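Long-range contact in putative ABC transporter amino acid-binding protein (Sinorhizobium meliloti, PDB 2Q89), which probably serves as the extracellular solute-binding component of an ABC importer, capturing compatible solutes such as ectoine, and here holds 5-hydroxyectoine: residues P23-V28 with V174-D179. Residues are numbered along the deposited sequence; the frame is centred on the assembly and turned at random.
Sequences PPFTAV and VLSIND. With 6CS ((4S,5S)-5-hydroxy-2-methyl-1,4,5,6-tetrahydropyrimidine-4-carboxylic acid), chain F.
The P24 ring sits over the start of helix 174-184, its CG 3.7 Å from L175 CB and the two side chains crossing at about a right angle. The peptide bond before P24 is cis, and CD of the same ring comes close to the backbone of L175. Next to it, the P23 carbonyl faces the helix: its oxygen receives a CA-H...O contact from S176 CA at 3.3 Å (158° at the hydrogen). A water, 2.7 Å from P23 O, donates to that atom and also to S176 O, tying loop to helix. This is the interdomain cleft of a family 3 solute-binding protein, a type II periplasmic-binding-protein fold, closed round 5-hydroxyectoine. The ligand methyl CAA lies 3.4 Å above the F25 plane, over the ring centre, a CH-pi arrangement. S176 OG instead meets the F25 edge, near the ring plane, 3.2 Å from CD1. A chi1 of -54°, with OG beside the backbone N, brings the hydroxyl there; its hydrogen bond goes to E22 OE2, an atom that also binds the ligand, which makes S176 a second-shell residue. F240 packs edge-to-face with F25. One helical turn beyond L175, D179 extends with CG anti to its N (chi1 -161°), bringing OD1 to 3.3 Å from P23 CB; K183 NZ forms a salt bridge with that oxygen.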
loop_
_atom_site.group_PDB
_atom_site.type_symbol
_atom_site.label_atom_id
_atom_site.label_comp_id
_atom_site.label_asym_id
_atom_site.label_seq_id
_atom_site.Cartn_x
_atom_site.Cartn_y
_atom_site.Cartn_z
ATOM N N PRO A 23 -8.786 -2.254 0.782
ATOM C CA PRO A 23 -8.822 -3.002 2.041
ATOM C C PRO A 23 -7.919 -4.240 1.970
ATOM O O PRO A 23 -7.849 -4.871 0.918
ATOM C CB PRO A 23 -10.298 -3.410 2.175
ATOM C CG PRO A 23 -11.048 -2.545 1.207
ATOM C CD PRO A 23 -10.095 -2.256 0.096
ATOM N N PRO A 24 -7.259 -4.610 3.068
ATOM C CA PRO A 24 -7.408 -3.956 4.367
ATOM C C PRO A 24 -6.353 -2.885 4.688
ATOM O O PRO A 24 -6.176 -2.542 5.857
ATOM C CB PRO A 24 -7.259 -5.131 5.336
ATOM C CG PRO A 24 -6.253 -6.060 4.633
ATOM C CD PRO A 24 -6.334 -5.757 3.142
ATOM N N PHE A 25 -5.661 -2.374 3.670
ATOM C CA PHE A 25 -4.700 -1.291 3.851
ATOM C C PHE A 25 -5.439 0.018 4.136
ATOM O O PHE A 25 -5.157 0.696 5.127
ATOM C CB PHE A 25 -3.796 -1.147 2.619
ATOM C CG PHE A 25 -2.777 -2.249 2.479
ATOM C CD1 PHE A 25 -3.102 -3.441 1.841
ATOM C CD2 PHE A 25 -1.499 -2.100 2.999
ATOM C CE1 PHE A 25 -2.163 -4.465 1.720
ATOM C CE2 PHE A 25 -0.558 -3.112 2.879
ATOM C CZ PHE A 25 -0.891 -4.298 2.237
ATOM N N THR A 26 -6.388 0.355 3.263
ATOM C CA THR A 26 -7.233 1.539 3.420
ATOM C C THR A 26 -8.668 1.163 3.078
ATOM O O THR A 26 -8.905 0.249 2.291
ATOM C CB THR A 26 -6.772 2.689 2.499
ATOM O OG1 THR A 26 -6.653 2.207 1.155
ATOM C CG2 THR A 26 -5.361 3.146 2.840
ATOM N N ALA A 27 -9.621 1.877 3.671
ATOM C CA ALA A 27 -11.038 1.635 3.424
ATOM C C ALA A 27 -11.849 2.900 3.663
ATOM O O ALA A 27 -11.492 3.723 4.508
ATOM C CB ALA A 27 -11.552 0.501 4.310
ATOM N N VAL A 28 -12.930 3.046 2.902
ATOM C CA VAL A 28 -13.905 4.111 3.108
ATOM C C VAL A 28 -15.309 3.498 3.099
ATOM O O VAL A 28 -15.740 2.923 2.097
ATOM C CB VAL A 28 -13.805 5.221 2.021
ATOM C CG1 VAL A 28 -14.741 6.382 2.343
ATOM C CG2 VAL A 28 -12.367 5.727 1.873
ATOM N N VAL A 174 -1.250 -9.821 -0.973
ATOM C CA VAL A 174 -2.019 -10.992 -0.550
ATOM C C VAL A 174 -3.291 -10.649 0.235
ATOM O O VAL A 174 -4.366 -11.178 -0.058
ATOM C CB VAL A 174 -1.131 -11.972 0.267
ATOM C CG1 VAL A 174 -1.927 -13.180 0.731
ATOM C CG2 VAL A 174 0.079 -12.416 -0.558
ATOM N N LEU A 175 -3.165 -9.762 1.220
ATOM C CA LEU A 175 -4.303 -9.394 2.066
ATOM C C LEU A 175 -5.399 -8.666 1.290
ATOM O O LEU A 175 -6.587 -8.910 1.518
ATOM C CB LEU A 175 -3.841 -8.585 3.283
ATOM C CG LEU A 175 -3.023 -9.380 4.312
ATOM C CD1 LEU A 175 -2.299 -8.441 5.265
ATOM C CD2 LEU A 175 -3.893 -10.373 5.087
ATOM N N SER A 176 -4.988 -7.794 0.369
ATOM C CA SER A 176 -5.903 -7.074 -0.520
ATOM C C SER A 176 -6.652 -8.029 -1.452
ATOM O O SER A 176 -7.868 -7.928 -1.589
ATOM C CB SER A 176 -5.143 -6.043 -1.360
ATOM O OG SER A 176 -4.374 -5.168 -0.559
ATOM N N ILE A 177 -5.922 -8.941 -2.094
ATOM C CA ILE A 177 -6.527 -9.932 -2.993
ATOM C C ILE A 177 -7.493 -10.845 -2.229
ATOM O O ILE A 177 -8.616 -11.079 -2.674
ATOM C CB ILE A 177 -5.435 -10.771 -3.735
ATOM C CG1 ILE A 177 -4.612 -9.897 -4.695
ATOM C CG2 ILE A 177 -6.058 -11.947 -4.491
ATOM C CD1 ILE A 177 -5.360 -9.435 -5.951
ATOM N N ASN A 178 -7.046 -11.335 -1.075
ATOM C CA ASN A 178 -7.855 -12.197 -0.222
ATOM C C ASN A 178 -9.172 -11.551 0.172
ATOM O O ASN A 178 -10.228 -12.182 0.092
ATOM C CB ASN A 178 -7.072 -12.608 1.026
ATOM C CG ASN A 178 -6.140 -13.783 0.774
ATOM O OD1 ASN A 178 -6.284 -14.507 -0.215
ATOM N ND2 ASN A 178 -5.185 -13.984 1.678
ATOM N N ASP A 179 -9.100 -10.286 0.579
ATOM C CA ASP A 179 -10.280 -9.535 0.978
ATOM C C ASP A 179 -11.243 -9.339 -0.189
ATOM O O ASP A 179 -12.455 -9.507 -0.042
ATOM C CB ASP A 179 -9.881 -8.177 1.540
ATOM C CG ASP A 179 -10.967 -7.571 2.374
ATOM O OD1 ASP A 179 -11.464 -6.485 2.011
ATOM O OD2 ASP A 179 -11.412 -8.132 3.397
HETATM O O 6CS F . 2.747 0.357 -4.798
HETATM C C 6CS F . 2.449 -0.010 -3.645
HETATM O OXT 6CS F . 2.988 0.418 -2.599
HETATM C CA 6CS F . 1.343 -1.091 -3.496
HETATM N N 6CS F . 0.785 -1.077 -2.125
HETATM C CAI 6CS F . -0.536 -1.488 -1.869
HETATM C CAA 6CS F . -1.070 -1.463 -0.448
HETATM N NAG 6CS F . -1.388 -1.908 -2.901
HETATM C CG2 6CS F . -0.915 -1.953 -4.296
HETATM C CB 6CS F . 0.216 -0.950 -4.549
HETATM O OG1 6CS F . 0.723 -1.258 -5.840
HETATM O O HOH W 1 -8.836 -5.592 -1.469
#